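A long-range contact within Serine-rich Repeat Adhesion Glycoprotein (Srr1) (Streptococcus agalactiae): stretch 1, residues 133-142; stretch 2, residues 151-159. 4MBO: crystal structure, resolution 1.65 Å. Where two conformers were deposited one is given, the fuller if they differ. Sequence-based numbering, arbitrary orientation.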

# COMPACT_ATOMS: atom_id res chain seq x y z
N LYS A 133 -5.00 3.13 9.13
CA LYS A 133 -5.84 2.25 9.92
C LYS A 133 -7.27 2.25 9.43
O LYS A 133 -7.76 3.24 8.87
N THR A 134 -7.98 1.16 9.69
CA THR A 134 -9.39 1.06 9.32
C THR A 134 -10.17 2.20 9.99
O THR A 134 -9.91 2.53 11.14
N THR A 135 -11.09 2.81 9.26
CA THR A 135 -11.85 3.92 9.81
C THR A 135 -13.30 3.50 9.95
O THR A 135 -13.84 2.84 9.07
N SER A 136 -13.91 3.85 11.06
CA SER A 136 -15.35 3.58 11.25
C SER A 136 -16.19 4.58 10.47
O SER A 136 -17.32 4.28 10.05
N ASP A 137 -15.65 5.77 10.27
CA ASP A 137 -16.42 6.83 9.61
C ASP A 137 -15.85 7.17 8.22
O ASP A 137 -14.72 6.83 7.91
N LYS A 138 -16.63 7.86 7.41
CA LYS A 138 -16.20 8.23 6.07
C LYS A 138 -15.12 9.30 6.07
O LYS A 138 -15.17 10.26 6.85
N GLN A 139 -14.15 9.12 5.18
CA GLN A 139 -13.05 10.05 4.96
C GLN A 139 -13.40 10.87 3.73
O GLN A 139 -14.12 10.39 2.88
N CYS A 140 -12.85 12.06 3.63
CA CYS A 140 -13.13 12.99 2.52
C CYS A 140 -11.94 13.01 1.53
O CYS A 140 -10.79 13.25 1.93
N PHE A 141 -12.22 12.74 0.27
CA PHE A 141 -11.22 12.70 -0.81
C PHE A 141 -11.59 13.74 -1.85
O PHE A 141 -12.72 13.79 -2.25
N THR A 142 -10.63 14.56 -2.24
CA THR A 142 -10.88 15.62 -3.24
C THR A 142 -9.77 15.72 -4.28
O THR A 142 -8.64 15.31 -4.08
N SER A 151 -15.26 15.77 -5.16
CA SER A 151 -15.14 15.14 -3.85
C SER A 151 -15.94 13.87 -3.78
O SER A 151 -16.94 13.66 -4.52
N ILE A 152 -15.47 12.98 -2.92
CA ILE A 152 -16.19 11.75 -2.62
C ILE A 152 -15.82 11.33 -1.21
O ILE A 152 -14.71 11.63 -0.75
N GLU A 153 -16.74 10.68 -0.51
CA GLU A 153 -16.49 10.20 0.84
C GLU A 153 -16.56 8.68 0.91
O GLU A 153 -17.47 8.07 0.33
N GLU A 154 -15.62 8.07 1.63
CA GLU A 154 -15.57 6.62 1.79
C GLU A 154 -14.91 6.24 3.08
O GLU A 154 -13.93 6.89 3.47
N ARG A 155 -15.40 5.19 3.73
CA ARG A 155 -14.64 4.59 4.81
C ARG A 155 -13.47 3.84 4.15
O ARG A 155 -13.53 3.47 2.98
N VAL A 156 -12.44 3.58 4.93
CA VAL A 156 -11.28 2.81 4.46
C VAL A 156 -11.18 1.60 5.37
O VAL A 156 -11.14 1.73 6.57
N GLN A 157 -11.13 0.42 4.77
CA GLN A 157 -11.08 -0.80 5.55
C GLN A 157 -9.89 -1.66 5.21
O GLN A 157 -9.54 -1.81 4.05
N TYR A 158 -9.28 -2.20 6.25
CA TYR A 158 -8.21 -3.16 6.13
C TYR A 158 -8.67 -4.43 6.86
O TYR A 158 -9.58 -4.40 7.70
N ASN A 159 -8.12 -5.57 6.47
CA ASN A 159 -8.48 -6.80 7.15
C ASN A 159 -8.02 -6.87 8.59
O ASN A 159 -7.01 -6.26 8.96

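Two antiparallel strands form the frame of this contact, and the side chains divide between the two faces of the sheet. The pairs Gln139 with Glu154 and Phe141 with Ile152 are hydrogen-bonded and share one face; Cys140 with Glu153 and Thr142 with Ser151 are non-hydrogen-bonded and share the other. The two stretches bury 821 Å² between them, with Lys138, Phe141 and Arg155 covered most.

Lys138 gives up the most area, 92 Å², although it remains exposed. Its chi angles, m, t, m, t, carry the chain alongside Glu153 and Arg155. The ammonium NZ lies 3.6 Å from Glu153 OE2, a long salt bridge, and water 2 fills out the pairing: it accepts from Lys138 NZ at 3.0 Å and donates to Glu153 OE2 at 3.2 Å. The aliphatic part of the lysine works as well, since Lys138 CG lies over one face of the Arg155 guanidinium and 4.1 Å from Arg155 CG. Arg155, also m then t, reaches back along the loop, where NE makes a weak hydrogen bond to Ser136 O at 3.2 Å.

Phe141 is the apolar anchor of the face it shares with Gln139, Ile152 and Glu154. With chi1 m and chi2 near -80°, its buried ring runs along stretch 2, so that one side chain spans several residues. Phe141 CB is 4.2 Å from Ile152 CG2, Phe141 CE2 is 4.0 Å from Glu154 CB, and Phe141 CZ is 4.0 Å from Val156 CG2. The valine methyl meets the ring at its edge. Ile152, t and t, starts on this face, but its end leads away. Gln139, m and m, turns NE2 back to Asp137 O at 3.1 Å.

Beyond the paired strand residues, threonines take over the polar work. Thr135, chi1 p, accepts from Val156 N at OG1 (3.1 Å) and donates from OG1 to Asp137 O (2.9 Å), while Thr135 N donates to Val156 O at 2.9 Å; the side chain thus extends a backbone ladder into the loop. Thr134, chi1 m, repeats the idea by accepting from Tyr158 N at OG1, 2.9 Å away. Water 1 sits 2.7 Å from Thr134 OG1 and donates to Tyr158 O at 3.2 Å. The Tyr158 ring, chi1 m, packs its edge against Lys133 C, 3.7 Å from CD2.

The rule is an aromatic along one face, an exposed charged pair bridged by a water, and hydroxyls replacing backbone acceptors in the loop.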

# COMPACT_ATOMS: atom_id res chain seq x y z
CB LYS A 133 -5.83 2.67 11.41
CG LYS A 133 -4.50 2.52 12.11
CD LYS A 133 -4.58 3.03 13.54
CE LYS A 133 -3.23 3.12 14.22
NZ LYS A 133 -3.38 3.57 15.64
CB THR A 134 -9.94 -0.28 9.80
OG1 THR A 134 -9.31 -1.34 9.05
CG2 THR A 134 -11.41 -0.37 9.65
CB THR A 135 -11.77 5.19 8.92
OG1 THR A 135 -12.46 5.01 7.68
CG2 THR A 135 -10.31 5.57 8.64
CB SER A 136 -15.74 3.67 12.72
OG SER A 136 -15.43 4.98 13.20
CB ASP A 137 -16.45 8.09 10.49
CG ASP A 137 -16.86 7.81 12.00
OD1 ASP A 137 -17.55 6.80 12.39
OD2 ASP A 137 -16.49 8.68 12.84
CB LYS A 138 -17.37 8.71 5.22
CG LYS A 138 -18.38 7.63 4.88
CD LYS A 138 -19.47 8.12 3.92
CE LYS A 138 -20.30 9.22 4.56
NZ LYS A 138 -21.54 9.68 3.82
CB GLN A 139 -11.76 9.28 4.71
CG GLN A 139 -11.44 8.23 5.77
CD GLN A 139 -11.26 8.87 7.13
OE1 GLN A 139 -10.25 9.55 7.37
NE2 GLN A 139 -12.17 8.59 8.05
CB CYS A 140 -13.39 14.37 3.14
SG CYS A 140 -13.16 15.76 2.02
CB PHE A 141 -11.11 11.33 -1.44
CG PHE A 141 -10.84 10.24 -0.45
CD1 PHE A 141 -9.56 10.02 0.02
CD2 PHE A 141 -11.87 9.45 0.04
CE1 PHE A 141 -9.30 9.07 0.95
CE2 PHE A 141 -11.61 8.47 0.98
CZ PHE A 141 -10.32 8.27 1.42
CB THR A 142 -11.09 17.02 -2.59
OG1 THR A 142 -9.89 17.50 -1.93
CG2 THR A 142 -12.26 16.99 -1.58
CB SER A 151 -15.61 16.08 -2.72
OG SER A 151 -17.04 16.22 -2.70
CB ILE A 152 -15.92 10.64 -3.66
CG1 ILE A 152 -16.98 9.53 -3.58
CG2 ILE A 152 -14.51 10.09 -3.50
CD1 ILE A 152 -16.88 8.56 -4.72
CB GLU A 153 -17.51 10.77 1.84
CG GLU A 153 -17.37 12.24 2.10
CD GLU A 153 -18.34 12.69 3.19
OE1 GLU A 153 -17.85 13.09 4.22
OE2 GLU A 153 -19.57 12.55 3.01
CB GLU A 154 -14.68 5.95 0.71
CG GLU A 154 -14.91 6.33 -0.73
CD GLU A 154 -16.13 5.73 -1.34
OE1 GLU A 154 -16.74 4.81 -0.74
OE2 GLU A 154 -16.56 6.22 -2.42
CB ARG A 155 -15.49 3.58 5.59
CG ARG A 155 -16.68 4.18 6.25
CD ARG A 155 -17.49 3.12 6.99
NE ARG A 155 -18.79 3.68 7.26
CZ ARG A 155 -19.76 3.75 6.34
NH1 ARG A 155 -20.92 4.31 6.65
NH2 ARG A 155 -19.55 3.29 5.10
CB VAL A 156 -10.02 3.66 4.48
CG1 VAL A 156 -8.81 2.81 4.12
CG2 VAL A 156 -10.19 4.83 3.51
CB GLN A 157 -12.37 -1.59 5.27
CG GLN A 157 -12.39 -3.00 5.81
CD GLN A 157 -13.70 -3.69 5.49
OE1 GLN A 157 -14.73 -3.31 6.01
NE2 GLN A 157 -13.64 -4.70 4.64
CB TYR A 158 -6.96 -2.67 6.83
CG TYR A 158 -6.31 -1.45 6.22
CD1 TYR A 158 -5.37 -1.57 5.22
CD2 TYR A 158 -6.60 -0.16 6.69
CE1 TYR A 158 -4.75 -0.46 4.65
CE2 TYR A 158 -5.99 0.95 6.14
CZ TYR A 158 -5.04 0.80 5.14
OH TYR A 158 -4.43 1.89 4.57
CB ASN A 159 -7.90 -7.99 6.41
CG ASN A 159 -8.69 -8.34 5.17
OD1 ASN A 159 -9.84 -7.89 4.99
ND2 ASN A 159 -8.09 -9.14 4.33
O HOH W 1 -8.42 -3.48 10.51
O HOH W 2 -21.21 10.73 1.02